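Local coordinates for oligopeptide-binding protein appA (Bacillus subtilis, PDB 1XOC) that acts as the peptide-binding component of an oligopeptide permease, an ABC transport system that can replace the OPP system in sporulation and genetic competence, at residues N178-I183 with F188-W193; Y445-A450 with A478-Y483. All blocks are in the same frame, centred on the assembly; numbering follows the deposited sequence.

The two contacts lie on opposite sides of the chain's centre, 41 Å apart between centres and about 24 Å between nearest atoms, and share no helix or strand. Contact 1 is partly buried: it sets the loop 178-183 against the outer sheet strand 188-194, which that loop precedes, and works through aromatic rings, a proline, a lysine and one bridging water. Contact 2 is buried and joins the lead-in and N-cap of helix 448-457 to the end of helix 463-480. Its chemistry is mainly polar, with one carboxylate oxygen holding two direct hydrogen bonds across the interface, whereas contact 1 has no direct hydrogen bond between its segments.

Contact 1. Residues N178-I183 with F188-W193; sequences NRKKPI and FKFKEW
Pro-182 lies over one face of the Phe-190 ring, where a loop packs beside strand 188-194, an outer strand of a four-stranded mixed sheet with a classic beta bulge at Lys-191 and Glu-192, facing Lys-200. No direct hydrogen bond joins the segments; a water accepts from Phe-190 N and donates to Pro-182 O. Followed outward, Phe-190 CB meets Pro-182 CG at 3.7 Å, CG and CD1 lie by the same Pro-182 CG, and CD2 lies by Lys-180 O and Pro-182 CD. The latter makes a CH-pi contact 4.0 Å from the ring centroid, 19° off its normal. With CG anti to the backbone N (chi1 -179°), the ring reaches across to the loop backbone: CE1 and CZ lie by Arg-179 O, and CE2 is 3.3 Å from Lys-180 O. Shortening Phe-190 to an alanine is likely to leave Pro-182 CD without its aromatic partner and open a gap beside the Lys-180 carbonyl. Trp-193, anchored through NE1 to Glu-31, takes up the other end. In one of two deposited conformers, and so tentatively, Lys-180 NZ forms an off-centre cation-pi contact with the six-membered ring of Trp-193. Arg-179 O, buried with no polar partner, abuts the same indole's edge in plane, 3.5 Å from Trp-193 CE3.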
loop_
_atom_site.group_PDB
_atom_site.type_symbol
_atom_site.label_atom_id
_atom_site.label_comp_id
_atom_site.label_asym_id
_atom_site.label_seq_id
_atom_site.Cartn_x
_atom_site.Cartn_y
_atom_site.Cartn_z
ATOM N N ASN A 178 9.833 -9.920 14.886
ATOM C CA ASN A 178 8.962 -9.197 13.927
ATOM C C ASN A 178 7.497 -9.147 14.376
ATOM O O ASN A 178 6.706 -8.476 13.765
ATOM C CB ASN A 178 9.042 -9.886 12.554
ATOM C CG ASN A 178 10.435 -9.822 11.953
ATOM O OD1 ASN A 178 11.086 -8.796 12.009
ATOM N ND2 ASN A 178 10.896 -10.930 11.398
ATOM N N ARG A 179 7.163 -9.888 15.428
ATOM C CA ARG A 179 5.788 -9.965 15.879
ATOM C C ARG A 179 5.605 -9.541 17.324
ATOM O O ARG A 179 4.890 -8.601 17.591
ATOM C CB ARG A 179 5.223 -11.370 15.679
ATOM C CG ARG A 179 5.125 -11.787 14.241
ATOM C CD ARG A 179 4.645 -13.211 14.025
ATOM N NE ARG A 179 5.171 -14.114 15.035
ATOM C CZ ARG A 179 6.328 -14.741 14.950
ATOM N NH1 ARG A 179 7.100 -14.565 13.897
ATOM N NH2 ARG A 179 6.719 -15.544 15.924
ATOM N N LYS A 180 6.263 -10.231 18.250
ATOM C CA LYS A 180 6.024 -9.834 19.642
ATOM C C LYS A 180 7.246 -9.452 20.461
ATOM O O LYS A 180 7.068 -9.033 21.581
ATOM C CB LYS A 180 5.123 -10.858 20.350
ATOM C CG LYS A 180 3.647 -10.802 19.892
ATOM C CD LYS A 180 2.778 -11.970 20.368
ATOM C CE LYS A 180 1.398 -11.942 19.714
ATOM N NZ LYS A 180 1.448 -12.444 18.338
ATOM N N LYS A 181 8.391 -9.280 19.819
ATOM C CA LYS A 181 9.515 -8.648 20.476
ATOM C C LYS A 181 10.213 -7.579 19.646
ATOM O O LYS A 181 11.424 -7.524 19.631
ATOM C CB LYS A 181 10.535 -9.696 20.908
ATOM C CG LYS A 181 9.984 -10.664 21.926
ATOM C CD LYS A 181 11.092 -11.264 22.742
ATOM C CE LYS A 181 11.819 -12.298 21.944
ATOM N NZ LYS A 181 13.230 -12.476 22.409
ATOM N N PRO A 182 9.461 -6.734 18.955
ATOM C CA PRO A 182 10.181 -5.772 18.128
ATOM C C PRO A 182 10.857 -4.703 18.967
ATOM O O PRO A 182 10.304 -4.261 19.975
ATOM C CB PRO A 182 9.073 -5.167 17.264
ATOM C CG PRO A 182 7.878 -5.228 18.100
ATOM C CD PRO A 182 8.005 -6.528 18.833
ATOM N N ILE A 183 12.048 -4.291 18.548
ATOM C CA ILE A 183 12.813 -3.221 19.196
ATOM C C ILE A 183 13.219 -2.255 18.095
ATOM O O ILE A 183 13.913 -2.651 17.190
ATOM C CB ILE A 183 14.058 -3.759 19.936
ATOM C CG1 ILE A 183 13.636 -4.680 21.104
ATOM C CG2 ILE A 183 14.977 -2.602 20.370
ATOM C CD1 ILE A 183 12.954 -3.974 22.217
ATOM N N PHE A 188 7.082 5.218 19.466
ATOM C CA PHE A 188 6.247 4.393 20.342
ATOM C C PHE A 188 6.900 3.024 20.479
ATOM O O PHE A 188 7.478 2.492 19.530
ATOM C CB PHE A 188 4.818 4.274 19.796
ATOM C CG PHE A 188 4.067 5.574 19.822
ATOM C CD1 PHE A 188 3.340 5.939 20.947
ATOM C CD2 PHE A 188 4.150 6.474 18.747
ATOM C CE1 PHE A 188 2.662 7.158 20.997
ATOM C CE2 PHE A 188 3.446 7.682 18.796
ATOM C CZ PHE A 188 2.731 8.024 19.902
ATOM N N LYS A 189 6.795 2.462 21.671
ATOM C CA LYS A 189 7.337 1.134 22.006
ATOM C C LYS A 189 6.229 0.062 22.016
ATOM O O LYS A 189 5.093 0.341 22.358
ATOM C CB LYS A 189 7.928 1.144 23.412
ATOM C CG LYS A 189 8.935 2.164 23.728
ATOM C CD LYS A 189 9.355 2.029 25.216
ATOM C CE LYS A 189 8.179 2.291 26.164
ATOM N NZ LYS A 189 8.528 2.701 27.571
ATOM N N PHE A 190 6.578 -1.153 21.634
ATOM C CA PHE A 190 5.642 -2.269 21.676
ATOM C C PHE A 190 5.305 -2.677 23.096
ATOM O O PHE A 190 6.197 -2.896 23.897
ATOM C CB PHE A 190 6.242 -3.455 20.894
ATOM C CG PHE A 190 5.366 -4.674 20.842
ATOM C CD1 PHE A 190 4.443 -4.836 19.820
ATOM C CD2 PHE A 190 5.457 -5.645 21.827
ATOM C CE1 PHE A 190 3.643 -5.994 19.770
ATOM C CE2 PHE A 190 4.656 -6.796 21.790
ATOM C CZ PHE A 190 3.747 -6.956 20.757
ATOM N N LYS A 191 4.015 -2.809 23.397
ATOM C CA LYS A 191 3.575 -3.364 24.677
ATOM C C LYS A 191 2.943 -4.754 24.541
ATOM O O LYS A 191 3.310 -5.671 25.265
ATOM C CB LYS A 191 2.611 -2.394 25.357
ATOM C CG LYS A 191 2.165 -2.860 26.738
ATOM C CD LYS A 191 1.153 -1.925 27.377
ATOM C CE LYS A 191 1.010 -2.232 28.846
ATOM N NZ LYS A 191 0.977 -3.719 29.092
ATOM N N GLU A 192 1.964 -4.906 23.659
ATOM C CA GLU A 192 1.191 -6.139 23.583
ATOM C C GLU A 192 0.510 -6.265 22.230
ATOM O O GLU A 192 0.108 -5.258 21.655
ATOM C CB GLU A 192 0.120 -6.118 24.651
ATOM C CG GLU A 192 -0.635 -7.437 24.725
ATOM C CD GLU A 192 -1.775 -7.444 25.744
ATOM O OE1 GLU A 192 -2.127 -6.351 26.279
ATOM O OE2 GLU A 192 -2.310 -8.564 26.007
ATOM N N TRP A 193 0.443 -7.485 21.714
ATOM C CA TRP A 193 -0.385 -7.808 20.554
ATOM C C TRP A 193 -1.276 -8.999 20.919
ATOM O O TRP A 193 -0.823 -10.159 20.979
ATOM C CB TRP A 193 0.481 -8.090 19.327
ATOM C CG TRP A 193 -0.258 -8.418 18.060
ATOM C CD1 TRP A 193 -1.618 -8.445 17.851
ATOM C CD2 TRP A 193 0.340 -8.758 16.818
ATOM N NE1 TRP A 193 -1.885 -8.790 16.531
ATOM C CE2 TRP A 193 -0.701 -8.979 15.879
ATOM C CE3 TRP A 193 1.667 -8.882 16.391
ATOM C CZ2 TRP A 193 -0.444 -9.311 14.536
ATOM C CZ3 TRP A 193 1.913 -9.225 15.069
ATOM C CH2 TRP A 193 0.860 -9.463 14.165
HETATM O O HOH W 1 9.432 -1.778 20.995
#

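Contact 2. Residues Y445-A450 with A478-Y483; sequences YKNAEA and AEDQPY. With ZN (zinc ion), chain K.
Tyr-445 and Pro-482 bring the two backbones to 6.2 Å between their CA atoms, and the gap widens to 8.3 Å between the CA atoms of Asn-447 and Asp-480, so the lead-in to helix 448-457 runs past the C-terminal end of helix 463-480. The side chains converge on a single atom, Asp-480 OD2. Tyr-445 OH donates to it at 2.6 Å on the anti lone pair, while Asn-447 ND2 donates at 2.7 Å to the syn lone pair of the same OD2, almost perfectly straight at 176° and with the acceptor in the amide plane. The two donors, on different lone pairs of OD2, limit how the carboxylate can turn, and they probably help to stabilise its negative charge at a buried position. Tyr-445 holds its CG anti to the backbone N (chi1 174°), which carries the ring across to the other segment; there Pro-482 CB makes a CH-pi contact over one face of the Tyr-445 ring, 4.0 Å from its centroid, while Asp-480 OD2 lies at the ring edge. Beyond Asp-480, Gln-481 is the first residue to leave helical angles, with a positive phi of 47°, and the chain continues into Pro-482; Gln-481 NE2 returns to Ala-478 O in the final turn. Away from this centre, Glu-449 binds a zinc ion through both carboxylate oxygens, OE1 at 2.0 Å from the metal, with a water as a further ligand; Lys-476 also bonds to OE1. Asn-447 uses its amide at both ends: besides gripping Asp-480, its OD1 accepts from Ala-450 N at 3.0 Å and more weakly from Glu-449 N. This is the asparagine N-cap of a helix, here tied to the C-terminal turn of the next helix in the chain.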
loop_
_atom_site.group_PDB
_atom_site.type_symbol
_atom_site.label_atom_id
_atom_site.label_comp_id
_atom_site.label_asym_id
_atom_site.label_seq_id
_atom_site.Cartn_x
_atom_site.Cartn_y
_atom_site.Cartn_z
ATOM N N TYR A 445 1.097 -10.040 -15.114
ATOM C CA TYR A 445 1.075 -9.179 -16.279
ATOM C C TYR A 445 2.448 -9.061 -16.928
ATOM O O TYR A 445 3.441 -8.805 -16.272
ATOM C CB TYR A 445 0.603 -7.785 -15.857
ATOM C CG TYR A 445 0.679 -6.765 -16.957
ATOM C CD1 TYR A 445 -0.092 -6.883 -18.083
ATOM C CD2 TYR A 445 1.524 -5.671 -16.857
ATOM C CE1 TYR A 445 -0.030 -5.929 -19.095
ATOM C CE2 TYR A 445 1.576 -4.707 -17.835
ATOM C CZ TYR A 445 0.796 -4.837 -18.950
ATOM O OH TYR A 445 0.873 -3.878 -19.929
ATOM N N LYS A 446 2.497 -9.244 -18.247
ATOM C CA LYS A 446 3.721 -9.023 -19.006
ATOM C C LYS A 446 3.455 -8.393 -20.362
ATOM O O LYS A 446 2.821 -9.009 -21.224
ATOM C CB LYS A 446 4.469 -10.330 -19.229
ATOM C CG LYS A 446 5.618 -10.167 -20.225
ATOM C CD LYS A 446 6.663 -11.234 -20.068
ATOM C CE LYS A 446 7.880 -10.915 -20.901
ATOM N NZ LYS A 446 8.910 -11.974 -20.772
ATOM N N ASN A 447 3.975 -7.188 -20.566
ATOM C CA ASN A 447 4.005 -6.580 -21.885
ATOM C C ASN A 447 5.458 -6.205 -22.095
ATOM O O ASN A 447 5.958 -5.318 -21.425
ATOM C CB ASN A 447 3.062 -5.365 -21.950
ATOM C CG ASN A 447 3.168 -4.596 -23.238
ATOM O OD1 ASN A 447 4.220 -4.559 -23.856
ATOM N ND2 ASN A 447 2.066 -3.977 -23.660
ATOM N N ALA A 448 6.144 -6.895 -23.005
ATOM C CA ALA A 448 7.562 -6.691 -23.182
ATOM C C ALA A 448 7.896 -5.249 -23.577
ATOM O O ALA A 448 8.945 -4.734 -23.215
ATOM C CB ALA A 448 8.103 -7.664 -24.224
ATOM N N GLU A 449 7.016 -4.603 -24.334
ATOM C CA GLU A 449 7.243 -3.224 -24.744
ATOM C C GLU A 449 7.104 -2.295 -23.532
ATOM O O GLU A 449 7.903 -1.393 -23.331
ATOM C CB GLU A 449 6.318 -2.844 -25.912
ATOM C CG GLU A 449 6.582 -3.680 -27.182
ATOM C CD GLU A 449 5.868 -3.145 -28.436
ATOM O OE1 GLU A 449 5.240 -2.062 -28.348
ATOM O OE2 GLU A 449 5.931 -3.795 -29.525
ATOM N N ALA A 450 6.124 -2.555 -22.688
ATOM C CA ALA A 450 5.967 -1.794 -21.453
ATOM C C ALA A 450 7.148 -2.021 -20.500
ATOM O O ALA A 450 7.614 -1.078 -19.842
ATOM C CB ALA A 450 4.662 -2.156 -20.761
ATOM N N ALA A 478 -3.170 0.962 -19.704
ATOM C CA ALA A 478 -4.593 1.176 -19.980
ATOM C C ALA A 478 -5.107 0.261 -21.091
ATOM O O ALA A 478 -6.122 -0.403 -20.931
ATOM C CB ALA A 478 -4.860 2.626 -20.313
ATOM N N GLU A 479 -4.401 0.196 -22.210
ATOM C CA GLU A 479 -4.818 -0.681 -23.308
ATOM C C GLU A 479 -4.913 -2.144 -22.856
ATOM O O GLU A 479 -5.841 -2.857 -23.223
ATOM C CB GLU A 479 -3.861 -0.548 -24.504
ATOM C CG GLU A 479 -4.018 -1.636 -25.594
ATOM C CD GLU A 479 -5.340 -1.574 -26.378
ATOM O OE1 GLU A 479 -6.119 -0.611 -26.182
ATOM O OE2 GLU A 479 -5.590 -2.488 -27.212
ATOM N N ASP A 480 -3.942 -2.591 -22.066
ATOM C CA ASP A 480 -3.851 -4.004 -21.690
ATOM C C ASP A 480 -4.809 -4.434 -20.575
ATOM O O ASP A 480 -5.114 -5.616 -20.444
ATOM C CB ASP A 480 -2.399 -4.342 -21.305
ATOM C CG ASP A 480 -1.446 -4.253 -22.487
ATOM O OD1 ASP A 480 -1.914 -4.212 -23.652
ATOM O OD2 ASP A 480 -0.216 -4.242 -22.257
ATOM N N GLN A 481 -5.308 -3.484 -19.790
ATOM C CA GLN A 481 -6.246 -3.769 -18.717
ATOM C C GLN A 481 -5.788 -4.955 -17.854
ATOM O O GLN A 481 -6.550 -5.901 -17.651
ATOM C CB GLN A 481 -7.652 -4.030 -19.261
ATOM C CG GLN A 481 -8.309 -2.803 -19.899
ATOM C CD GLN A 481 -8.689 -1.745 -18.881
ATOM O OE1 GLN A 481 -9.650 -1.934 -18.124
ATOM N NE2 GLN A 481 -7.972 -0.619 -18.879
ATOM N N PRO A 482 -4.564 -4.883 -17.291
ATOM C CA PRO A 482 -4.184 -5.948 -16.368
ATOM C C PRO A 482 -5.089 -5.926 -15.124
ATOM O O PRO A 482 -5.304 -6.963 -14.474
ATOM C CB PRO A 482 -2.748 -5.598 -16.018
ATOM C CG PRO A 482 -2.647 -4.100 -16.244
ATOM C CD PRO A 482 -3.519 -3.847 -17.416
ATOM N N TYR A 483 -5.597 -4.734 -14.818
ATOM C CA TYR A 483 -6.642 -4.515 -13.835
ATOM C C TYR A 483 -7.823 -3.838 -14.528
ATOM O O TYR A 483 -7.645 -3.175 -15.553
ATOM C CB TYR A 483 -6.214 -3.510 -12.754
ATOM C CG TYR A 483 -4.985 -3.776 -11.903
ATOM C CD1 TYR A 483 -4.422 -5.029 -11.756
ATOM C CD2 TYR A 483 -4.389 -2.723 -11.205
ATOM C CE1 TYR A 483 -3.322 -5.236 -10.922
ATOM C CE2 TYR A 483 -3.281 -2.922 -10.365
ATOM C CZ TYR A 483 -2.759 -4.160 -10.220
ATOM O OH TYR A 483 -1.661 -4.318 -9.399
HETATM ZN ZN ZN K . 5.243 -1.684 -30.283
HETATM O O HOH W 2 6.879 -1.560 -31.456
#